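Pyridoxamine 5'-phosphate oxidase-related, FMN-binding protein (PDB 6VNA) probably acts as a noncanonical heme oxygenase that degrades c-type heme, built on the fold of the FMN-binding pyridoxamine 5'-phosphate oxidase family. Local coordinates at residues T42-Q47 / A56-L61; D11-L16 / G138-G143. One frame throughout, in Å; residues are numbered along the deposited sequence.

Both contacts reach the same antiparallel sheet, but on opposite sides of the centre of the chain, with their own centres 24 Å apart and nearest atoms about 12 Å apart. Contact 1 is fully buried and pairs neighbouring strands of a hairpin; contact 2 is partly buried and sets the N-terminal helix 11-23 against strand 137-141, more than a hundred residues later. The chemistry follows the place. In contact 1 a backbone hydrogen bond and a bridging water accompany aliphatic packing, whereas contact 2 relies on aliphatic carbons, none of its polar bonds crossing from one segment to the other.

Contact 1: residues T42-Q47 / A56-L61; sequences TRIALQ and ALLAGL
The contact between T42-Q47 and A56-L61 is a buried antiparallel strand pairing in the hairpin of strands 39-48 and 54-59, and it opens progressively. The local strand directions differ by 143°, well short of true antiparallel. At the closed end, L46 and A56 form a non-hydrogen-bonded pair with their CA atoms 4.5 Å apart; further along, the CA atoms of I44 and L58 are already 7.0 Å apart.

Backbone bonding records the same splaying. L57 N donates to A45 O over 3.2 Å with a nearly straight N-H angle of 165°. The return link is made through a water, which accepts from A45 N at 3.2 Å and donates to L57 O at 2.6 Å. One solvent molecule thus satisfies both backbone atoms where the strands have drawn apart.

Aliphatic side chains fill in beside the backbone. I44 uses two branches: its CD1 meets A56 CB at 3.7 Å, while CG2 presses on L58 CD2 at 3.4 Å, tighter than ordinary carbon contact. With chi1 at 61°, CG1 sits between the backbone N and the carbonyl carbon, leaving CG2 beside the N to face the leucine. L46 CD1 reaches the same A56 CB at 4.0 Å, so I44 and L46, which flank A45 in the chain, share the alanine methyl.

I44 and L46 also pack on L76 of strand 73-79, whereas A45 and L57 touch W112 of helix 108-115. The sheet runs on through strand 26-32 beyond 39-48 and strand 128-135 beyond 54-59; this curled antiparallel sheet, together with the family, is consistent with the FMN-binding split barrel of pyridoxamine 5'-phosphate oxidases.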
ATOM      1  N   THR A  42       0.746  -4.809   2.226  1.00 41.10           N
ATOM      2  CA  THR A  42       0.011  -5.201   3.453  1.00 42.88           C
ATOM      3  C   THR A  42      -0.599  -3.952   4.111  1.00 45.37           C
ATOM      4  O   THR A  42      -0.072  -2.848   3.953  1.00 44.82           O
ATOM      5  CB  THR A  42       0.908  -5.934   4.458  1.00 49.07           C
ATOM      6  OG1 THR A  42       1.955  -5.049   4.856  1.00 53.36           O
ATOM      7  CG2 THR A  42       1.525  -7.205   3.922  1.00 54.93           C
ATOM      8  N   ARG A  43      -1.678  -4.143   4.860  1.00 50.67           N
ATOM      9  CA  ARG A  43      -2.380  -3.060   5.582  1.00 53.52           C
ATOM     10  C   ARG A  43      -1.772  -2.946   6.974  1.00 47.89           C
ATOM     11  O   ARG A  43      -1.677  -3.979   7.635  1.00 52.07           O
ATOM     12  CB  ARG A  43      -3.882  -3.331   5.686  1.00 52.79           C
ATOM     13  CG  ARG A  43      -4.620  -2.212   6.400  1.00 53.74           C
ATOM     14  CD  ARG A  43      -6.102  -2.433   6.367  1.00 63.51           C
ATOM     15  NE  ARG A  43      -6.695  -1.984   5.124  1.00 70.62           N
ATOM     16  CZ  ARG A  43      -7.950  -2.231   4.758  1.00 74.75           C
ATOM     17  NH1 ARG A  43      -8.746  -2.939   5.542  1.00 79.88           N
ATOM     18  NH2 ARG A  43      -8.408  -1.758   3.608  1.00 76.19           N
ATOM     19  N   ILE A  44      -1.440  -1.730   7.395  1.00 45.42           N
ATOM     20  CA  ILE A  44      -0.784  -1.458   8.706  1.00 47.59           C
ATOM     21  C   ILE A  44      -1.454  -0.299   9.454  1.00 42.58           C
ATOM     22  O   ILE A  44      -2.010   0.606   8.820  1.00 45.70           O
ATOM     23  CB  ILE A  44       0.706  -1.139   8.497  1.00 46.78           C
ATOM     24  CG1 ILE A  44       0.908   0.102   7.623  1.00 44.49           C
ATOM     25  CG2 ILE A  44       1.437  -2.351   7.946  1.00 48.11           C
ATOM     26  CD1 ILE A  44       2.178   0.862   7.923  1.00 43.72           C
ATOM     27  N   ALA A  45      -1.327  -0.309  10.772  1.00 42.99           N
ATOM     28  CA  ALA A  45      -1.588   0.866  11.629  1.00 46.77           C
ATOM     29  C   ALA A  45      -0.455   1.851  11.365  1.00 41.39           C
ATOM     30  O   ALA A  45       0.712   1.431  11.349  1.00 42.88           O
ATOM     31  CB  ALA A  45      -1.688   0.470  13.081  1.00 47.70           C
ATOM     32  N   LEU A  46      -0.806   3.076  11.020  1.00 41.26           N
ATOM     33  CA  LEU A  46       0.165   4.141  10.697  1.00 45.08           C
ATOM     34  C   LEU A  46      -0.375   5.491  11.164  1.00 47.10           C
ATOM     35  O   LEU A  46      -1.497   5.854  10.784  1.00 45.98           O
ATOM     36  CB  LEU A  46       0.413   4.205   9.192  1.00 48.69           C
ATOM     37  CG  LEU A  46       1.412   5.298   8.810  1.00 48.74           C
ATOM     38  CD1 LEU A  46       2.834   4.740   8.805  1.00 50.71           C
ATOM     39  CD2 LEU A  46       1.059   5.919   7.482  1.00 51.68           C
ATOM     40  N   GLN A  47       0.439   6.204  11.931  1.00 52.98           N
ATOM     41  CA  GLN A  47       0.234   7.611  12.340  1.00 50.83           C
ATOM     42  C   GLN A  47       1.515   8.376  11.997  1.00 52.82           C
ATOM     43  O   GLN A  47       2.365   7.801  11.306  1.00 54.44           O
ATOM     44  CB  GLN A  47      -0.098   7.629  13.827  1.00 50.05           C
ATOM     45  CG  GLN A  47      -1.323   6.801  14.176  1.00 49.21           C
ATOM     46  CD  GLN A  47      -1.654   6.891  15.646  1.00 48.13           C
ATOM     47  OE1 GLN A  47      -1.241   7.817  16.341  1.00 59.01           O
ATOM     48  NE2 GLN A  47      -2.352   5.895  16.150  1.00 47.71           N
ATOM     49  N   ALA A  56       4.942   3.636  11.779  1.00 49.49           N
ATOM     50  CA  ALA A  56       4.205   2.377  11.558  1.00 47.78           C
ATOM     51  C   ALA A  56       4.306   1.570  12.848  1.00 45.33           C
ATOM     52  O   ALA A  56       5.285   1.755  13.579  1.00 46.33           O
ATOM     53  CB  ALA A  56       4.795   1.666  10.360  1.00 47.40           C
ATOM     54  N   LEU A  57       3.308   0.751  13.149  1.00 46.51           N
ATOM     55  CA  LEU A  57       3.358  -0.209  14.278  1.00 47.62           C
ATOM     56  C   LEU A  57       3.172  -1.614  13.684  1.00 52.40           C
ATOM     57  O   LEU A  57       2.054  -1.926  13.213  1.00 47.82           O
ATOM     58  CB  LEU A  57       2.269   0.177  15.282  1.00 48.95           C
ATOM     59  CG  LEU A  57       2.137  -0.699  16.529  1.00 56.00           C
ATOM     60  CD1 LEU A  57       3.423  -0.735  17.324  1.00 56.27           C
ATOM     61  CD2 LEU A  57       1.003  -0.207  17.418  1.00 62.55           C
ATOM     62  N   LEU A  58       4.242  -2.416  13.653  1.00 55.48           N
ATOM     63  CA  LEU A  58       4.253  -3.750  12.997  1.00 54.50           C
ATOM     64  C   LEU A  58       4.482  -4.829  14.050  1.00 54.20           C
ATOM     65  O   LEU A  58       5.207  -4.557  15.011  1.00 58.86           O
ATOM     66  CB  LEU A  58       5.356  -3.786  11.937  1.00 54.64           C
ATOM     67  CG  LEU A  58       5.332  -2.660  10.903  1.00 54.86           C
ATOM     68  CD1 LEU A  58       6.385  -2.877   9.843  1.00 59.04           C
ATOM     69  CD2 LEU A  58       3.976  -2.531  10.245  1.00 55.49           C
ATOM     70  N   ALA A  59       3.847  -5.990  13.866  1.00 64.13           N
ATOM     71  CA  ALA A  59       4.200  -7.279  14.510  1.00 63.82           C
ATOM     72  C   ALA A  59       5.622  -7.641  14.065  1.00 70.66           C
ATOM     73  O   ALA A  59       5.850  -7.818  12.848  1.00 66.85           O
ATOM     74  CB  ALA A  59       3.206  -8.347  14.137  1.00 57.18           C
ATOM     75  N   GLY A  60       6.552  -7.707  15.019  1.00 72.00           N
ATOM     76  CA  GLY A  60       8.006  -7.794  14.778  1.00 70.11           C
ATOM     77  C   GLY A  60       8.437  -8.955  13.889  1.00 64.05           C
ATOM     78  O   GLY A  60       9.534  -8.838  13.333  1.00 62.50           O
ATOM     79  N   LEU A  61       7.648 -10.031  13.757  1.00 57.79           N
ATOM     80  CA  LEU A  61       8.045 -11.256  12.994  1.00 55.72           C
ATOM     81  C   LEU A  61       7.075 -11.574  11.851  1.00 52.76           C
ATOM     82  O   LEU A  61       7.285 -12.589  11.191  1.00 57.51           O
ATOM     83  CB  LEU A  61       8.139 -12.426  13.971  1.00 57.27           C
ATOM     84  CG  LEU A  61       9.368 -12.406  14.867  1.00 56.39           C
ATOM     85  CD1 LEU A  61       9.450 -13.688  15.657  1.00 62.54           C
ATOM     86  CD2 LEU A  61      10.639 -12.207  14.059  1.00 55.70           C
TER
HETATM   87  O   HOH W   1       0.173  -3.010  11.694  1.00 44.42           O

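Contact 2: residues D11-L16 / G138-G143; sequences DEARAL and GLLNAG
A leucine methyl pressed against a helix carbonyl gives the nearest approach here: L140 CD2 lies 3.3 Å from A13 O, and no hydrogen bond joins D11-L16 to G138-G143. This is helix-on-sheet packing, the first turns of helix 11-23 lying against strand 137-141 of the curled antiparallel sheet of this split-barrel family.

L140 carries most of the contact. A chi1 of 179° swings its CG away from the backbone N, and it is the CD2 branch that meets the helix. That methyl touches A13 CB at 4.0 Å and L16 CB at 4.1 Å, two positions three residues apart and hence about one helical turn. L16, whose CB points toward the strand, extends the contact past the strand's end, where its CD2 meets A142 CB at 4.2 Å. F148 of the adjoining strand 148-151 packs on both A13 and L140, continuing the apolar layer.

The polar bonds do not cross the interface. On the helix, R14 NH1 donates to D11 OD1 at 2.8 Å in a salt bridge; the oxygen lies close to the guanidinium plane but is itself approached from above the carboxylate plane, 39° out. R14 NE has a second acidic partner in D154, tying the helix start to helix 152-156.

Strand 137-141 ends in an Asx turn. N141 points its CB away from the helix, and its OD1 accepts, in the plane of its amide carbonyl, a hydrogen bond from G143 N at 3.0 Å.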
ATOM      1  N   ASP A  11       1.276  25.389  -2.674  1.00 60.49           N
ATOM      2  CA  ASP A  11       1.146  25.324  -1.191  1.00 61.22           C
ATOM      3  C   ASP A  11      -0.155  24.580  -0.817  1.00 61.45           C
ATOM      4  O   ASP A  11      -0.221  23.961   0.294  1.00 54.89           O
ATOM      5  CB  ASP A  11       1.251  26.724  -0.567  1.00 66.70           C
ATOM      6  CG  ASP A  11       2.684  27.201  -0.348  1.00 75.96           C
ATOM      7  OD1 ASP A  11       3.599  26.370  -0.457  1.00 83.59           O
ATOM      8  OD2 ASP A  11       2.882  28.398  -0.056  1.00 80.00           O
ATOM      9  N   GLU A  12      -1.169  24.630  -1.688  1.00 57.99           N
ATOM     10  CA  GLU A  12      -2.465  23.936  -1.474  1.00 64.60           C
ATOM     11  C   GLU A  12      -2.193  22.419  -1.491  1.00 57.92           C
ATOM     12  O   GLU A  12      -2.581  21.715  -0.519  1.00 56.51           O
ATOM     13  CB  GLU A  12      -3.502  24.382  -2.514  1.00 66.92           C
ATOM     14  CG  GLU A  12      -3.816  25.873  -2.504  1.00 77.06           C
ATOM     15  CD  GLU A  12      -5.016  26.304  -3.349  1.00 87.50           C
ATOM     16  OE1 GLU A  12      -5.290  25.677  -4.407  1.00 78.79           O
ATOM     17  OE2 GLU A  12      -5.700  27.264  -2.938  1.00103.02           O
ATOM     18  N   ALA A  13      -1.510  21.938  -2.529  1.00 51.56           N
ATOM     19  CA  ALA A  13      -1.067  20.528  -2.666  1.00 54.08           C
ATOM     20  C   ALA A  13      -0.248  20.119  -1.431  1.00 50.01           C
ATOM     21  O   ALA A  13      -0.508  19.034  -0.839  1.00 51.47           O
ATOM     22  CB  ALA A  13      -0.323  20.342  -3.968  1.00 56.91           C
ATOM     23  N   ARG A  14       0.647  20.983  -0.973  1.00 53.84           N
ATOM     24  CA  ARG A  14       1.499  20.685   0.207  1.00 54.13           C
ATOM     25  C   ARG A  14       0.602  20.443   1.416  1.00 52.48           C
ATOM     26  O   ARG A  14       0.829  19.450   2.141  1.00 56.48           O
ATOM     27  CB  ARG A  14       2.522  21.807   0.450  1.00 63.52           C
ATOM     28  CG  ARG A  14       3.589  21.930  -0.639  1.00 61.49           C
ATOM     29  CD  ARG A  14       4.717  22.931  -0.389  1.00 61.60           C
ATOM     30  NE  ARG A  14       5.551  22.910  -1.588  1.00 69.96           N
ATOM     31  CZ  ARG A  14       5.566  23.811  -2.574  1.00 71.62           C
ATOM     32  NH1 ARG A  14       4.846  24.919  -2.504  1.00 81.50           N
ATOM     33  NH2 ARG A  14       6.333  23.602  -3.631  1.00 68.30           N
ATOM     34  N   ALA A  15      -0.392  21.310   1.627  1.00 57.92           N
ATOM     35  CA  ALA A  15      -1.285  21.290   2.818  1.00 50.84           C
ATOM     36  C   ALA A  15      -2.205  20.047   2.765  1.00 47.54           C
ATOM     37  O   ALA A  15      -2.425  19.380   3.817  1.00 39.06           O
ATOM     38  CB  ALA A  15      -2.064  22.582   2.870  1.00 48.11           C
ATOM     39  N   LEU A  16      -2.714  19.696   1.580  1.00 43.93           N
ATOM     40  CA  LEU A  16      -3.525  18.462   1.448  1.00 44.74           C
ATOM     41  C   LEU A  16      -2.687  17.257   1.908  1.00 46.21           C
ATOM     42  O   LEU A  16      -3.190  16.477   2.762  1.00 44.40           O
ATOM     43  CB  LEU A  16      -4.011  18.302   0.008  1.00 44.69           C
ATOM     44  CG  LEU A  16      -4.991  17.148  -0.150  1.00 48.59           C
ATOM     45  CD1 LEU A  16      -6.064  17.206   0.939  1.00 46.11           C
ATOM     46  CD2 LEU A  16      -5.598  17.129  -1.546  1.00 51.35           C
ATOM     47  N   GLY A 138       7.321  11.740  -2.847  1.00 50.34           N
ATOM     48  CA  GLY A 138       5.862  11.603  -2.691  1.00 54.98           C
ATOM     49  C   GLY A 138       5.107  11.835  -3.985  1.00 55.42           C
ATOM     50  O   GLY A 138       5.535  12.673  -4.799  1.00 65.83           O
ATOM     51  N   LEU A 139       3.988  11.145  -4.161  1.00 53.25           N
ATOM     52  CA  LEU A 139       3.023  11.409  -5.261  1.00 55.29           C
ATOM     53  C   LEU A 139       1.657  11.759  -4.644  1.00 52.49           C
ATOM     54  O   LEU A 139       1.104  10.929  -3.897  1.00 50.98           O
ATOM     55  CB  LEU A 139       2.972  10.155  -6.138  1.00 57.51           C
ATOM     56  CG  LEU A 139       2.785  10.378  -7.635  1.00 66.40           C
ATOM     57  CD1 LEU A 139       3.649  11.523  -8.145  1.00 70.03           C
ATOM     58  CD2 LEU A 139       3.090   9.103  -8.405  1.00 68.20           C
ATOM     59  N   LEU A 140       1.150  12.968  -4.867  1.00 51.40           N
ATOM     60  CA  LEU A 140      -0.189  13.363  -4.351  1.00 50.65           C
ATOM     61  C   LEU A 140      -1.197  13.198  -5.476  1.00 48.18           C
ATOM     62  O   LEU A 140      -1.009  13.815  -6.539  1.00 49.57           O
ATOM     63  CB  LEU A 140      -0.231  14.813  -3.852  1.00 50.64           C
ATOM     64  CG  LEU A 140      -1.598  15.279  -3.329  1.00 55.48           C
ATOM     65  CD1 LEU A 140      -2.089  14.418  -2.159  1.00 51.83           C
ATOM     66  CD2 LEU A 140      -1.544  16.737  -2.896  1.00 59.07           C
ATOM     67  N   ASN A 141      -2.268  12.463  -5.213  1.00 48.00           N
ATOM     68  CA  ASN A 141      -3.417  12.402  -6.143  1.00 49.05           C
ATOM     69  C   ASN A 141      -4.636  12.976  -5.405  1.00 47.84           C
ATOM     70  O   ASN A 141      -5.063  12.366  -4.428  1.00 50.02           O
ATOM     71  CB  ASN A 141      -3.571  10.990  -6.687  1.00 46.08           C
ATOM     72  CG  ASN A 141      -4.672  10.939  -7.710  1.00 53.95           C
ATOM     73  OD1 ASN A 141      -5.647  11.687  -7.596  1.00 56.17           O
ATOM     74  ND2 ASN A 141      -4.528  10.062  -8.692  1.00 54.19           N
ATOM     75  N   ALA A 142      -5.154  14.121  -5.855  1.00 54.80           N
ATOM     76  CA  ALA A 142      -6.176  14.944  -5.155  1.00 57.50           C
ATOM     77  C   ALA A 142      -7.573  14.355  -5.357  1.00 62.67           C
ATOM     78  O   ALA A 142      -8.489  14.762  -4.611  1.00 68.42           O
ATOM     79  CB  ALA A 142      -6.139  16.371  -5.638  1.00 54.71           C
ATOM     80  N   GLY A 143      -7.720  13.443  -6.319  1.00 59.10           N
ATOM     81  CA  GLY A 143      -8.981  12.726  -6.583  1.00 58.61           C
ATOM     82  C   GLY A 143      -9.423  12.912  -8.016  1.00 59.90           C
ATOM     83  O   GLY A 143     -10.333  12.188  -8.437  1.00 56.40           O
TER